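Local coordinates for protein N-alpha-acetyltransferase 35, NatC auxiliary subunit (Saccharomyces cerevisiae, PDB 6YGA) that serves as an auxiliary subunit of the NatC N-terminal acetyltransferase, the complex that acetylates the N-terminal Met of the L-A virus Gag protein, at residues Tyr440-Leu444 with Ile595-Glu599; Glu72-Phe76 with Lys270-Tyr276; His222-Ile226 with Asn253-Val257. All coordinates share one frame. Numbering follows the deposited sequence.

Contact 1 (Tyr440-Leu444 with Ile595-Glu599); sequences YFMKL and IGVPE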
loop_
_atom_site.group_PDB
_atom_site.type_symbol
_atom_site.label_atom_id
_atom_site.label_comp_id
_atom_site.label_asym_id
_atom_site.label_seq_id
_atom_site.Cartn_x
_atom_site.Cartn_y
_atom_site.Cartn_z
ATOM N N TYR B 440 18.351 -12.087 18.274
ATOM C CA TYR B 440 17.342 -13.137 18.355
ATOM C C TYR B 440 16.014 -12.583 18.849
ATOM O O TYR B 440 14.951 -12.939 18.326
ATOM C CB TYR B 440 17.832 -14.266 19.262
ATOM C CG TYR B 440 16.874 -15.429 19.366
ATOM C CD1 TYR B 440 16.565 -16.203 18.253
ATOM C CD2 TYR B 440 16.291 -15.762 20.580
ATOM C CE1 TYR B 440 15.695 -17.271 18.347
ATOM C CE2 TYR B 440 15.422 -16.826 20.684
ATOM C CZ TYR B 440 15.126 -17.578 19.567
ATOM O OH TYR B 440 14.257 -18.639 19.673
ATOM N N PHE B 441 16.056 -11.694 19.845
ATOM C CA PHE B 441 14.827 -11.086 20.346
ATOM C C PHE B 441 14.100 -10.319 19.250
ATOM O O PHE B 441 12.874 -10.422 19.121
ATOM C CB PHE B 441 15.132 -10.157 21.520
ATOM C CG PHE B 441 14.006 -9.221 21.843
ATOM C CD1 PHE B 441 12.896 -9.667 22.543
ATOM C CD2 PHE B 441 14.051 -7.899 21.432
ATOM C CE1 PHE B 441 11.854 -8.809 22.833
ATOM C CE2 PHE B 441 13.012 -7.037 21.718
ATOM C CZ PHE B 441 11.912 -7.491 22.420
HETATM N N MSE B 442 14.831 -9.539 18.460
HETATM C CA MSE B 442 14.228 -8.758 17.389
HETATM C C MSE B 442 13.685 -9.643 16.272
HETATM O O MSE B 442 12.600 -9.391 15.748
HETATM C CB MSE B 442 15.239 -7.764 16.824
HETATM C CG MSE B 442 15.660 -6.706 17.821
HETATM SE SE MSE B 442 14.201 -5.486 18.247
HETATM C CE MSE B 442 14.047 -4.640 16.499
ATOM N N LYS B 443 14.440 -10.680 15.906
ATOM C CA LYS B 443 13.981 -11.582 14.855
ATOM C C LYS B 443 12.707 -12.307 15.270
ATOM O O LYS B 443 11.729 -12.349 14.517
ATOM C CB LYS B 443 15.075 -12.589 14.504
ATOM C CG LYS B 443 14.726 -13.469 13.317
ATOM C CD LYS B 443 15.752 -14.563 13.123
ATOM C CE LYS B 443 15.666 -15.595 14.233
ATOM N NZ LYS B 443 16.715 -16.638 14.085
ATOM N N LEU B 444 12.698 -12.878 16.478
ATOM C CA LEU B 444 11.552 -13.670 16.915
ATOM C C LEU B 444 10.330 -12.789 17.161
ATOM O O LEU B 444 9.198 -13.194 16.867
ATOM C CB LEU B 444 11.921 -14.467 18.166
ATOM C CG LEU B 444 10.918 -15.531 18.613
ATOM C CD1 LEU B 444 10.425 -16.335 17.420
ATOM C CD2 LEU B 444 11.550 -16.447 19.649
ATOM N N ILE B 595 14.624 -20.131 8.342
ATOM C CA ILE B 595 15.046 -19.720 9.676
ATOM C C ILE B 595 15.361 -20.969 10.489
ATOM O O ILE B 595 14.523 -21.866 10.619
ATOM C CB ILE B 595 13.971 -18.862 10.357
ATOM C CG1 ILE B 595 13.789 -17.548 9.589
ATOM C CG2 ILE B 595 14.345 -18.594 11.807
ATOM C CD1 ILE B 595 12.716 -16.635 10.152
ATOM N N GLY B 596 16.575 -21.031 11.029
ATOM C CA GLY B 596 17.026 -22.215 11.731
ATOM C C GLY B 596 16.509 -22.334 13.148
ATOM O O GLY B 596 16.114 -23.421 13.580
ATOM N N VAL B 597 16.510 -21.228 13.890
ATOM C CA VAL B 597 16.108 -21.224 15.292
ATOM C C VAL B 597 15.102 -20.102 15.511
ATOM O O VAL B 597 15.424 -18.933 15.279
ATOM C CB VAL B 597 17.302 -21.064 16.242
ATOM C CG1 VAL B 597 16.826 -21.051 17.679
ATOM C CG2 VAL B 597 18.300 -22.190 16.024
ATOM N N PRO B 598 13.864 -20.397 15.939
ATOM C CA PRO B 598 13.383 -21.765 16.169
ATOM C C PRO B 598 12.984 -22.458 14.869
ATOM O O PRO B 598 12.442 -21.803 13.979
ATOM C CB PRO B 598 12.157 -21.567 17.079
ATOM C CG PRO B 598 12.003 -20.075 17.267
ATOM C CD PRO B 598 12.817 -19.404 16.210
ATOM N N GLU B 599 13.245 -23.759 14.764
ATOM C CA GLU B 599 12.956 -24.475 13.529
ATOM C C GLU B 599 11.463 -24.461 13.226
ATOM O O GLU B 599 10.622 -24.530 14.127
ATOM C CB GLU B 599 13.453 -25.918 13.621
ATOM C CG GLU B 599 12.888 -26.688 14.804
ATOM C CD GLU B 599 13.078 -28.185 14.670
ATOM O OE1 GLU B 599 13.706 -28.618 13.683
ATOM O OE2 GLU B 599 12.595 -28.929 15.550
#
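Three side chains of helix 433-456, each t at chi1, reach the loop at 595-599: a worked example of helix-on-loop packing. K443 has its CA-to-CB bond directed toward the loop. Its chain is extended at chi1 and chi2, bends at chi3 (p, 70°) and straightens at chi4, which carries the ammonium to the loop backbone: NZ of K443 donates a hydrogen bond to the carbonyl O of V597 over 2.9 Å. The same NZ forms a salt bridge with D421 and a hydrogen bond with Q424, both on helix 406-429, and CG2 of I595 lies 3.8 Å from it. The lysine ties three pieces of chain together within the helical region assigned by sequence to the NAA35-like TPR-repeat family, where helix 433-456 packs among its neighbours and the irregular link between helices 581-588 and 603-613 lies along its flank. Y440 and L444, one turn apart, both start sideways, and their ends come nearer the loop. The tyrosine presents its ring edge to O of V597, 3.5 Å from CE1 of Y440, and to CD of P598; CE1 of Y440 also packs 4.0 Å from CG1 of V597. CG of P598 lies 3.6 Å from OH of Y440 and 4.1 Å from CD1 of L444. A cis peptide bond precedes P598, whose ring meets both side chains while O of V597 faces K443.

Contact 2 (Glu72-Phe76 with Lys270-Tyr276); sequences EEIEF and KGAFSTY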
loop_
_atom_site.group_PDB
_atom_site.type_symbol
_atom_site.label_atom_id
_atom_site.label_comp_id
_atom_site.label_asym_id
_atom_site.label_seq_id
_atom_site.Cartn_x
_atom_site.Cartn_y
_atom_site.Cartn_z
ATOM N N GLU B 72 -18.061 26.312 -20.963
ATOM C CA GLU B 72 -17.381 27.024 -19.885
ATOM C C GLU B 72 -16.000 26.437 -19.622
ATOM O O GLU B 72 -15.034 27.177 -19.403
ATOM C CB GLU B 72 -18.226 26.990 -18.611
ATOM C CG GLU B 72 -19.523 27.784 -18.679
ATOM C CD GLU B 72 -20.649 27.023 -19.351
ATOM O OE1 GLU B 72 -20.401 26.357 -20.377
ATOM O OE2 GLU B 72 -21.788 27.082 -18.842
ATOM N N GLU B 73 -15.884 25.108 -19.643
ATOM C CA GLU B 73 -14.584 24.482 -19.426
ATOM C C GLU B 73 -13.618 24.809 -20.557
ATOM O O GLU B 73 -12.416 24.981 -20.324
ATOM C CB GLU B 73 -14.745 22.968 -19.279
ATOM C CG GLU B 73 -15.488 22.537 -18.021
ATOM C CD GLU B 73 -15.810 21.050 -18.004
ATOM O OE1 GLU B 73 -15.882 20.446 -19.092
ATOM O OE2 GLU B 73 -15.994 20.486 -16.902
ATOM N N ILE B 74 -14.120 24.890 -21.792
ATOM C CA ILE B 74 -13.243 25.153 -22.929
ATOM C C ILE B 74 -12.848 26.624 -22.976
ATOM O O ILE B 74 -11.695 26.962 -23.267
ATOM C CB ILE B 74 -13.922 24.708 -24.238
ATOM C CG1 ILE B 74 -14.118 23.191 -24.256
ATOM C CG2 ILE B 74 -13.107 25.147 -25.445
ATOM C CD1 ILE B 74 -14.910 22.682 -25.447
ATOM N N GLU B 75 -13.788 27.518 -22.676
ATOM C CA GLU B 75 -13.592 28.950 -22.856
ATOM C C GLU B 75 -13.131 29.666 -21.591
ATOM O O GLU B 75 -12.972 30.891 -21.622
ATOM C CB GLU B 75 -14.888 29.601 -23.357
ATOM C CG GLU B 75 -15.458 28.992 -24.636
ATOM C CD GLU B 75 -14.557 29.189 -25.844
ATOM O OE1 GLU B 75 -13.683 30.080 -25.805
ATOM O OE2 GLU B 75 -14.728 28.449 -26.837
ATOM N N PHE B 76 -12.916 28.948 -20.490
ATOM C CA PHE B 76 -12.547 29.604 -19.241
ATOM C C PHE B 76 -11.263 30.406 -19.411
ATOM O O PHE B 76 -10.265 29.908 -19.941
ATOM C CB PHE B 76 -12.378 28.581 -18.115
ATOM C CG PHE B 76 -12.149 29.210 -16.766
ATOM C CD1 PHE B 76 -10.871 29.548 -16.349
ATOM C CD2 PHE B 76 -13.215 29.482 -15.923
ATOM C CE1 PHE B 76 -10.660 30.137 -15.119
ATOM C CE2 PHE B 76 -13.009 30.070 -14.689
ATOM C CZ PHE B 76 -11.730 30.397 -14.287
ATOM N N LYS B 270 -17.779 28.482 -13.462
ATOM C CA LYS B 270 -17.814 27.269 -14.266
ATOM C C LYS B 270 -16.589 27.186 -15.170
ATOM O O LYS B 270 -16.239 28.149 -15.859
ATOM C CB LYS B 270 -19.098 27.230 -15.092
ATOM C CG LYS B 270 -20.348 26.971 -14.264
ATOM C CD LYS B 270 -21.553 26.700 -15.152
ATOM C CE LYS B 270 -22.792 26.387 -14.330
ATOM N NZ LYS B 270 -23.979 26.153 -15.198
ATOM N N GLY B 271 -15.937 26.024 -15.163
ATOM C CA GLY B 271 -14.717 25.824 -15.914
ATOM C C GLY B 271 -13.447 26.153 -15.162
ATOM O O GLY B 271 -12.355 25.967 -15.716
ATOM N N ALA B 272 -13.552 26.648 -13.926
ATOM C CA ALA B 272 -12.359 26.906 -13.127
ATOM C C ALA B 272 -11.620 25.612 -12.811
ATOM O O ALA B 272 -10.383 25.578 -12.800
ATOM C CB ALA B 272 -12.735 27.635 -11.839
ATOM N N PHE B 273 -12.361 24.539 -12.549
ATOM C CA PHE B 273 -11.794 23.220 -12.300
ATOM C C PHE B 273 -12.352 22.265 -13.343
ATOM O O PHE B 273 -13.573 22.114 -13.460
ATOM C CB PHE B 273 -12.125 22.735 -10.887
ATOM C CG PHE B 273 -11.630 23.645 -9.800
ATOM C CD1 PHE B 273 -12.364 24.759 -9.422
ATOM C CD2 PHE B 273 -10.433 23.388 -9.153
ATOM C CE1 PHE B 273 -11.911 25.601 -8.421
ATOM C CE2 PHE B 273 -9.975 24.224 -8.150
ATOM C CZ PHE B 273 -10.715 25.333 -7.785
ATOM N N SER B 274 -11.464 21.627 -14.099
ATOM C CA SER B 274 -11.894 20.764 -15.190
ATOM C C SER B 274 -10.788 19.767 -15.506
ATOM O O SER B 274 -9.685 19.832 -14.955
ATOM C CB SER B 274 -12.261 21.583 -16.433
ATOM O OG SER B 274 -11.130 22.262 -16.949
ATOM N N THR B 275 -11.107 18.834 -16.401
ATOM C CA THR B 275 -10.135 17.908 -16.961
ATOM C C THR B 275 -9.432 18.482 -18.188
ATOM O O THR B 275 -8.840 17.723 -18.965
ATOM C CB THR B 275 -10.811 16.580 -17.312
ATOM O OG1 THR B 275 -11.953 16.827 -18.142
ATOM C CG2 THR B 275 -11.259 15.857 -16.050
ATOM N N TYR B 276 -9.488 19.805 -18.370
ATOM C CA TYR B 276 -8.898 20.443 -19.545
ATOM C C TYR B 276 -7.407 20.149 -19.652
ATOM O O TYR B 276 -6.888 19.920 -20.751
ATOM C CB TYR B 276 -9.148 21.953 -19.484
ATOM C CG TYR B 276 -8.514 22.769 -20.593
ATOM C CD1 TYR B 276 -7.225 23.272 -20.465
ATOM C CD2 TYR B 276 -9.215 23.062 -21.757
ATOM C CE1 TYR B 276 -6.644 24.025 -21.471
ATOM C CE2 TYR B 276 -8.643 23.818 -22.768
ATOM C CZ TYR B 276 -7.356 24.295 -22.619
ATOM O OH TYR B 276 -6.783 25.045 -23.621
HETATM O O HOH W 1 -14.211 18.368 -16.595
#
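Close backbone approach has a price in side-chain volume, and here it is paid at G271. Its CA lies 3.8 Å from CA of E73, so main chain rests on main chain; a CB at this position would clash with O of E72, and the phi/psi of 90/-3 by themselves call for glycine. Beside this point, CB of E72 packs 3.6 Å from CB of K270, while the charged ends, OE2 of E72 and NZ of K270, are 4.4 Å apart, too far for a salt bridge. CB of S274 likewise packs 3.7 Å from CG of E73.

Aromatic packing supplies the next layer. F76, the first residue to leave helical geometry after helix 71-75, has its CA-to-CB bond directed toward the loop and lays one ring face over the G271-A272 peptide. CA of A272 makes a CH-pi contact 3.8 Å from the ring centroid of F76, and O of K270 sits at the ring edge, 3.3 Å from CD2 of F76. The segments thus join a short helix of the N-terminal part to the irregular connection between helices 245-260 and 276-280, a connection that A272 also ties to R118 by backbone hydrogen bonding. Farther along, CD2 of Y276 comes within 4.0 Å of O of E73.

Polar links are indirect. OE2 of E73 accepts a hydrogen bond from water 1 (2.8 Å), which in turn accepts one from N of T275 (3.1 Å), whereas OE1 of E73 is bonded to the backbone N of T70. Within the loop, N of Y276 donates to OG of S274 over 3.3 Å, an ST turn.

Contact 3 (His222-Ile226 with Asn253-Val257); sequences HILKI and NANSV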
loop_
_atom_site.group_PDB
_atom_site.type_symbol
_atom_site.label_atom_id
_atom_site.label_comp_id
_atom_site.label_asym_id
_atom_site.label_seq_id
_atom_site.Cartn_x
_atom_site.Cartn_y
_atom_site.Cartn_z
ATOM N N HIS B 222 -9.847 32.913 6.721
ATOM C CA HIS B 222 -9.435 31.638 7.302
ATOM C C HIS B 222 -8.696 30.780 6.284
ATOM O O HIS B 222 -7.724 30.098 6.630
ATOM C CB HIS B 222 -10.644 30.884 7.855
ATOM C CG HIS B 222 -11.114 31.381 9.188
ATOM N ND1 HIS B 222 -12.337 31.991 9.364
ATOM C CD2 HIS B 222 -10.529 31.353 10.409
ATOM C CE1 HIS B 222 -12.484 32.321 10.635
ATOM N NE2 HIS B 222 -11.401 31.946 11.291
ATOM N N ILE B 223 -9.149 30.791 5.028
ATOM C CA ILE B 223 -8.461 30.049 3.974
ATOM C C ILE B 223 -7.024 30.536 3.836
ATOM O O ILE B 223 -6.082 29.738 3.753
ATOM C CB ILE B 223 -9.230 30.173 2.645
ATOM C CG1 ILE B 223 -10.500 29.324 2.678
ATOM C CG2 ILE B 223 -8.354 29.774 1.473
ATOM C CD1 ILE B 223 -11.343 29.449 1.428
ATOM N N LEU B 224 -6.836 31.858 3.830
ATOM C CA LEU B 224 -5.500 32.423 3.676
ATOM C C LEU B 224 -4.580 31.994 4.814
ATOM O O LEU B 224 -3.416 31.646 4.582
ATOM C CB LEU B 224 -5.585 33.947 3.598
ATOM C CG LEU B 224 -4.695 34.633 2.563
ATOM C CD1 LEU B 224 -5.040 34.149 1.181
ATOM C CD2 LEU B 224 -4.864 36.129 2.627
ATOM N N LYS B 225 -5.082 32.008 6.051
ATOM C CA LYS B 225 -4.249 31.613 7.183
ATOM C C LYS B 225 -3.962 30.118 7.163
ATOM O O LYS B 225 -2.883 29.683 7.583
ATOM C CB LYS B 225 -4.915 32.009 8.499
ATOM C CG LYS B 225 -5.064 33.504 8.719
ATOM C CD LYS B 225 -5.665 33.786 10.088
ATOM C CE LYS B 225 -5.694 35.275 10.389
ATOM N NZ LYS B 225 -6.242 35.563 11.745
ATOM N N ILE B 226 -4.920 29.315 6.689
ATOM C CA ILE B 226 -4.690 27.878 6.545
ATOM C C ILE B 226 -3.543 27.624 5.575
ATOM O O ILE B 226 -2.643 26.819 5.844
ATOM C CB ILE B 226 -5.980 27.166 6.094
ATOM C CG1 ILE B 226 -6.971 27.039 7.252
ATOM C CG2 ILE B 226 -5.670 25.789 5.524
ATOM C CD1 ILE B 226 -8.250 26.313 6.878
ATOM N N ASN B 253 -8.426 27.225 12.602
ATOM C CA ASN B 253 -9.026 27.789 11.399
ATOM C C ASN B 253 -9.853 26.752 10.651
ATOM O O ASN B 253 -10.896 27.084 10.076
ATOM C CB ASN B 253 -7.943 28.373 10.498
ATOM C CG ASN B 253 -7.320 29.622 11.080
ATOM O OD1 ASN B 253 -7.058 29.696 12.280
ATOM N ND2 ASN B 253 -7.101 30.620 10.239
ATOM N N ALA B 254 -9.410 25.493 10.646
ATOM C CA ALA B 254 -10.205 24.445 10.017
ATOM C C ALA B 254 -11.521 24.238 10.756
ATOM O O ALA B 254 -12.559 23.987 10.134
ATOM C CB ALA B 254 -9.409 23.142 9.953
ATOM N N ASN B 255 -11.500 24.351 12.088
ATOM C CA ASN B 255 -12.732 24.215 12.861
ATOM C C ASN B 255 -13.683 25.377 12.601
ATOM O O ASN B 255 -14.901 25.181 12.516
ATOM C CB ASN B 255 -12.413 24.112 14.353
ATOM C CG ASN B 255 -12.154 22.685 14.799
ATOM O OD1 ASN B 255 -12.811 21.750 14.340
ATOM N ND2 ASN B 255 -11.194 22.511 15.700
ATOM N N SER B 256 -13.149 26.596 12.478
ATOM C CA SER B 256 -14.006 27.752 12.234
ATOM C C SER B 256 -14.675 27.661 10.868
ATOM O O SER B 256 -15.849 28.020 10.721
ATOM C CB SER B 256 -13.195 29.041 12.353
ATOM O OG SER B 256 -12.595 29.151 13.631
ATOM N N VAL B 257 -13.948 27.170 9.862
ATOM C CA VAL B 257 -14.516 27.045 8.523
ATOM C C VAL B 257 -15.630 26.005 8.508
ATOM O O VAL B 257 -16.652 26.181 7.835
ATOM C CB VAL B 257 -13.408 26.713 7.506
ATOM C CG1 VAL B 257 -13.998 26.421 6.139
ATOM C CG2 VAL B 257 -12.426 27.863 7.410
#
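H222 lays one face of its imidazole over S256, whose CB makes a CH-pi contact 3.9 Å from the ring centroid of H222 and 24° off its normal. The same histidine, its CA-to-CB bond directed toward the partner helix, also touches V257, with CB of H222 3.5 Å from CG2 of V257. ND1 of H222, weakly, and OG of S256 both hydrogen-bond within their own helices, to the carbonyls of T218 and E252. N253 points into the space between H222, K225 and I226, and CB of N253 packs 3.6 Å from CG1 of I226. I226 sets out sideways, but its end swings in, so that CD1 of I226 lies 4.0 Å from N of A254 and 4.5 Å from CG2 of V257. No hydrogen bond crosses between the segments; the join rests on van der Waals packing and the CH-pi contact. The segment axes approach to 9.6 Å at an angle of 153°, while I223 touches helix 85-104 and A254 helix 298-311. Such packing of helices close in sequence, 215-231 and 245-260, is characteristic of an antiparallel helix pair, here part of a multi-helix assembly.

In the fold
Along the chain, contact 2 spans 72-276 and contact 3 falls within that span, made wholly by chain lying between the two segments of contact 2; contact 1 follows later. Helix 245-260 links contacts 2 and 3: it supplies one side of contact 3 and leads into the loop of contact 2. Their centres are 27 Å apart and their nearest atoms about 10 Å; they do not touch, and both lie on the same side of the chain's centre. Contact 1 lies on the opposite side, 60 Å from contact 2 and 52 Å from contact 3 between centres. Contacts 2 and 3 thus belong to the N-terminal part of this largely helical subunit and contact 1 to its later helices; none joins the two.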